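Dehydroquinate synthase (Thermus thermophilus, PDB 1UJN) probably catalyses the conversion of DAHP to 3-dehydroquinate with release of phosphate, the second step of chorismate biosynthesis, using NAD(+) and a zinc or cobalt ion. Local coordinates at residues Leu27-Val39 with Leu82-Leu96. Numbering follows the deposited sequence.
Sequences LAGPAALLFDRRV and LPRNATLLVVGGGTL
The tightest carbon contact here is between A32 CB and L82 CD1, 3.4 Å, while A32 N and O hydrogen-bond to T87 O and L89 N. Strands 31-36 and 87-92 run parallel, their axes 19° apart, inside the Rossmann-like sheet of the N-terminal domain. L34 is gripped the same way, its N by L89 O and its O by V91 N. On the face of L33, L89 and V91, which helix 40-50 helps to cover, L33 turns CG anti to its N (chi1 -173°) and sets it 3.9 Å from L89 CB, the side chains crossing at about a right angle. On the other face L96, from the helix after the strand, brings CD1 to 3.9 Å from L34 CG and CD2 against D36 CB.

This core is buried; the solvent side lies at P30 and N85, where water enters the contact. N85 ND2 is 3.6 Å from P30 CD, and one water joins P30 O, N85 O and T87 OG1. At the other end, a second water links D36 OD2 to G93 N. Backbone bonds and hydrocarbon thus fix the strand pair, water bridges its polar ends, and G92 lies close to T118, predicted to bind NAD(+).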
loop_
_atom_site.group_PDB
_atom_site.type_symbol
_atom_site.label_atom_id
_atom_site.label_comp_id
_atom_site.label_asym_id
_atom_site.label_seq_id
_atom_site.Cartn_x
_atom_site.Cartn_y
_atom_site.Cartn_z
ATOM N N LEU A 27 -21.885 10.054 5.862
ATOM C CA LEU A 27 -21.263 8.751 5.652
ATOM C C LEU A 27 -22.253 7.722 5.107
ATOM O O LEU A 27 -23.403 7.659 5.546
ATOM C CB LEU A 27 -20.648 8.264 6.966
ATOM C CG LEU A 27 -19.605 9.235 7.543
ATOM C CD1 LEU A 27 -19.186 8.796 8.939
ATOM C CD2 LEU A 27 -18.404 9.292 6.609
ATOM N N ALA A 28 -21.796 6.920 4.148
ATOM C CA ALA A 28 -22.642 5.903 3.527
ATOM C C ALA A 28 -22.355 4.495 4.038
ATOM O O ALA A 28 -22.913 3.523 3.532
ATOM C CB ALA A 28 -22.473 5.948 2.017
ATOM N N GLY A 29 -21.482 4.383 5.032
ATOM C CA GLY A 29 -21.157 3.077 5.577
ATOM C C GLY A 29 -20.540 3.203 6.953
ATOM O O GLY A 29 -20.526 4.296 7.522
ATOM N N PRO A 30 -20.025 2.101 7.523
ATOM C CA PRO A 30 -19.413 2.163 8.854
ATOM C C PRO A 30 -18.217 3.114 8.873
ATOM O O PRO A 30 -17.701 3.500 7.815
ATOM C CB PRO A 30 -19.028 0.707 9.131
ATOM C CG PRO A 30 -19.796 -0.159 8.177
ATOM C CD PRO A 30 -19.974 0.736 6.977
ATOM N N ALA A 31 -17.784 3.502 10.070
ATOM C CA ALA A 31 -16.667 4.433 10.191
ATOM C C ALA A 31 -15.964 4.374 11.539
ATOM O O ALA A 31 -16.498 3.847 12.519
ATOM C CB ALA A 31 -17.167 5.858 9.929
ATOM N N ALA A 32 -14.755 4.925 11.574
ATOM C CA ALA A 32 -13.953 4.983 12.784
ATOM C C ALA A 32 -13.189 6.296 12.691
ATOM O O ALA A 32 -12.950 6.796 11.590
ATOM C CB ALA A 32 -12.988 3.802 12.844
ATOM N N LEU A 33 -12.816 6.863 13.833
ATOM C CA LEU A 33 -12.107 8.131 13.825
ATOM C C LEU A 33 -10.854 8.058 14.687
ATOM O O LEU A 33 -10.904 7.656 15.846
ATOM C CB LEU A 33 -13.039 9.259 14.312
ATOM C CG LEU A 33 -12.555 10.716 14.232
ATOM C CD1 LEU A 33 -13.762 11.653 14.220
ATOM C CD2 LEU A 33 -11.635 11.031 15.413
ATOM N N LEU A 34 -9.729 8.430 14.081
ATOM C CA LEU A 34 -8.422 8.447 14.727
ATOM C C LEU A 34 -8.080 9.922 14.952
ATOM O O LEU A 34 -8.218 10.738 14.032
ATOM C CB LEU A 34 -7.393 7.806 13.788
ATOM C CG LEU A 34 -5.971 7.593 14.296
ATOM C CD1 LEU A 34 -5.994 6.532 15.389
ATOM C CD2 LEU A 34 -5.062 7.157 13.140
ATOM N N PHE A 35 -7.620 10.275 16.152
ATOM C CA PHE A 35 -7.308 11.674 16.436
ATOM C C PHE A 35 -6.110 11.917 17.351
ATOM O O PHE A 35 -5.732 11.060 18.143
ATOM C CB PHE A 35 -8.537 12.356 17.053
ATOM C CG PHE A 35 -8.906 11.832 18.423
ATOM C CD1 PHE A 35 -8.402 12.432 19.575
ATOM C CD2 PHE A 35 -9.753 10.735 18.556
ATOM C CE1 PHE A 35 -8.738 11.949 20.843
ATOM C CE2 PHE A 35 -10.096 10.242 19.820
ATOM C CZ PHE A 35 -9.588 10.851 20.966
ATOM N N ASP A 36 -5.529 13.106 17.218
ATOM C CA ASP A 36 -4.402 13.542 18.037
ATOM C C ASP A 36 -5.053 13.982 19.351
ATOM O O ASP A 36 -5.941 14.823 19.334
ATOM C CB ASP A 36 -3.716 14.739 17.365
ATOM C CG ASP A 36 -2.552 15.288 18.174
ATOM O OD1 ASP A 36 -2.608 15.248 19.420
ATOM O OD2 ASP A 36 -1.582 15.778 17.559
ATOM N N ARG A 37 -4.631 13.408 20.475
ATOM C CA ARG A 37 -5.205 13.759 21.779
ATOM C C ARG A 37 -5.306 15.268 21.980
ATOM O O ARG A 37 -6.198 15.748 22.679
ATOM C CB ARG A 37 -4.368 13.166 22.918
ATOM C CG ARG A 37 -4.229 11.653 22.891
ATOM C CD ARG A 37 -3.286 11.185 23.995
ATOM N NE ARG A 37 -2.996 9.754 23.928
ATOM C CZ ARG A 37 -3.895 8.792 24.114
ATOM N NH1 ARG A 37 -5.158 9.100 24.381
ATOM N NH2 ARG A 37 -3.529 7.520 24.034
ATOM N N ARG A 38 -4.384 16.010 21.373
ATOM C CA ARG A 38 -4.363 17.467 21.484
ATOM C C ARG A 38 -5.642 18.150 21.023
ATOM O O ARG A 38 -5.966 19.241 21.490
ATOM C CB ARG A 38 -3.206 18.058 20.678
ATOM C CG ARG A 38 -1.898 18.171 21.417
ATOM C CD ARG A 38 -0.960 19.132 20.691
ATOM N NE ARG A 38 -1.534 20.474 20.552
ATOM C CZ ARG A 38 -2.310 20.875 19.545
ATOM N NH1 ARG A 38 -2.622 20.043 18.561
ATOM N NH2 ARG A 38 -2.777 22.117 19.522
ATOM N N VAL A 39 -6.353 17.533 20.086
ATOM C CA VAL A 39 -7.584 18.126 19.584
ATOM C C VAL A 39 -8.798 17.228 19.783
ATOM O O VAL A 39 -9.681 17.176 18.933
ATOM C CB VAL A 39 -7.463 18.493 18.080
ATOM C CG1 VAL A 39 -6.486 19.652 17.908
ATOM C CG2 VAL A 39 -6.997 17.280 17.277
ATOM N N LEU A 82 -14.600 -3.654 11.373
ATOM C CA LEU A 82 -14.886 -2.701 10.301
ATOM C C LEU A 82 -14.634 -3.324 8.934
ATOM O O LEU A 82 -13.557 -3.858 8.676
ATOM C CB LEU A 82 -14.046 -1.432 10.461
ATOM C CG LEU A 82 -14.549 -0.457 11.530
ATOM C CD1 LEU A 82 -13.598 0.718 11.643
ATOM C CD2 LEU A 82 -15.945 0.028 11.162
ATOM N N PRO A 83 -15.638 -3.267 8.041
ATOM C CA PRO A 83 -15.558 -3.820 6.688
ATOM C C PRO A 83 -14.865 -2.919 5.669
ATOM O O PRO A 83 -14.492 -1.785 5.968
ATOM C CB PRO A 83 -17.021 -4.080 6.343
ATOM C CG PRO A 83 -17.709 -2.941 7.011
ATOM C CD PRO A 83 -17.017 -2.840 8.350
ATOM N N ARG A 84 -14.713 -3.441 4.457
ATOM C CA ARG A 84 -14.021 -2.752 3.359
ATOM C C ARG A 84 -14.724 -1.452 2.917
ATOM O O ARG A 84 -14.137 -0.579 2.294
ATOM C CB ARG A 84 -13.921 -3.717 2.177
ATOM C CG ARG A 84 -12.717 -3.417 1.284
ATOM C CD ARG A 84 -12.557 -4.453 0.165
ATOM N NE ARG A 84 -12.075 -3.811 -1.063
ATOM C CZ ARG A 84 -11.502 -4.603 -1.989
ATOM N NH1 ARG A 84 -11.393 -5.902 -1.778
ATOM N NH2 ARG A 84 -11.048 -4.066 -3.126
ATOM N N ASN A 85 -16.012 -1.299 3.217
ATOM C CA ASN A 85 -16.708 -0.079 2.813
ATOM C C ASN A 85 -16.697 0.949 3.941
ATOM O O ASN A 85 -17.420 1.946 3.898
ATOM C CB ASN A 85 -18.148 -0.384 2.376
ATOM C CG ASN A 85 -19.026 -0.857 3.516
ATOM O OD1 ASN A 85 -18.611 -1.666 4.342
ATOM N ND2 ASN A 85 -20.260 -0.364 3.552
ATOM N N ALA A 86 -15.862 0.709 4.947
ATOM C CA ALA A 86 -15.750 1.634 6.069
ATOM C C ALA A 86 -14.915 2.855 5.673
ATOM O O ALA A 86 -14.148 2.824 4.703
ATOM C CB ALA A 86 -15.108 0.934 7.270
ATOM N N THR A 87 -15.081 3.930 6.430
ATOM C CA THR A 87 -14.333 5.159 6.198
ATOM C C THR A 87 -13.577 5.506 7.469
ATOM O O THR A 87 -14.139 5.458 8.567
ATOM C CB THR A 87 -15.263 6.345 5.869
ATOM O OG1 THR A 87 -16.003 6.060 4.677
ATOM C CG2 THR A 87 -14.449 7.623 5.657
ATOM N N LEU A 88 -12.302 5.848 7.325
ATOM C CA LEU A 88 -11.489 6.235 8.475
ATOM C C LEU A 88 -11.375 7.755 8.476
ATOM O O LEU A 88 -10.938 8.342 7.488
ATOM C CB LEU A 88 -10.081 5.636 8.369
ATOM C CG LEU A 88 -9.123 5.980 9.520
ATOM C CD1 LEU A 88 -9.623 5.331 10.810
ATOM C CD2 LEU A 88 -7.726 5.480 9.204
ATOM N N LEU A 89 -11.787 8.391 9.567
ATOM C CA LEU A 89 -11.688 9.842 9.672
ATOM C C LEU A 89 -10.426 10.138 10.476
ATOM O O LEU A 89 -10.173 9.512 11.507
ATOM C CB LEU A 89 -12.928 10.425 10.367
ATOM C CG LEU A 89 -14.229 10.374 9.555
ATOM C CD1 LEU A 89 -14.759 8.948 9.476
ATOM C CD2 LEU A 89 -15.264 11.276 10.223
ATOM N N VAL A 90 -9.616 11.075 9.996
ATOM C CA VAL A 90 -8.373 11.390 10.686
ATOM C C VAL A 90 -8.308 12.856 11.068
ATOM O O VAL A 90 -8.315 13.740 10.203
ATOM C CB VAL A 90 -7.151 11.020 9.811
ATOM C CG1 VAL A 90 -5.877 11.134 10.626
ATOM C CG2 VAL A 90 -7.310 9.595 9.273
ATOM N N VAL A 91 -8.232 13.108 12.370
ATOM C CA VAL A 91 -8.208 14.469 12.892
ATOM C C VAL A 91 -6.890 14.749 13.607
ATOM O O VAL A 91 -6.603 14.162 14.651
ATOM C CB VAL A 91 -9.375 14.687 13.879
ATOM C CG1 VAL A 91 -9.447 16.159 14.289
ATOM C CG2 VAL A 91 -10.696 14.225 13.245
ATOM N N GLY A 92 -6.093 15.648 13.037
ATOM C CA GLY A 92 -4.814 15.980 13.639
ATOM C C GLY A 92 -3.891 16.650 12.643
ATOM O O GLY A 92 -4.330 17.109 11.584
ATOM N N GLY A 93 -2.608 16.698 12.981
ATOM C CA GLY A 93 -1.629 17.321 12.107
ATOM C C GLY A 93 -1.014 16.332 11.138
ATOM O O GLY A 93 -1.527 15.223 10.971
ATOM N N GLY A 94 0.097 16.734 10.519
ATOM C CA GLY A 94 0.779 15.901 9.544
ATOM C C GLY A 94 1.116 14.477 9.948
ATOM O O GLY A 94 0.993 13.556 9.139
ATOM N N THR A 95 1.553 14.284 11.187
ATOM C CA THR A 95 1.905 12.949 11.643
ATOM C C THR A 95 0.679 12.043 11.705
ATOM O O THR A 95 0.768 10.852 11.416
ATOM C CB THR A 95 2.586 12.992 13.030
ATOM O OG1 THR A 95 1.714 13.618 13.980
ATOM C CG2 THR A 95 3.887 13.778 12.950
ATOM N N LEU A 96 -0.464 12.610 12.083
ATOM C CA LEU A 96 -1.693 11.832 12.178
ATOM C C LEU A 96 -2.214 11.451 10.805
ATOM O O LEU A 96 -2.684 10.334 10.617
ATOM C CB LEU A 96 -2.777 12.604 12.937
ATOM C CG LEU A 96 -3.090 12.140 14.366
ATOM C CD1 LEU A 96 -3.658 10.726 14.329
ATOM C CD2 LEU A 96 -1.831 12.191 15.230
HETATM O O HOH W 1 -21.551 1.660 1.991
HETATM O O HOH W 2 -18.146 4.373 5.330
HETATM O O HOH W 3 -1.214 15.664 15.135
#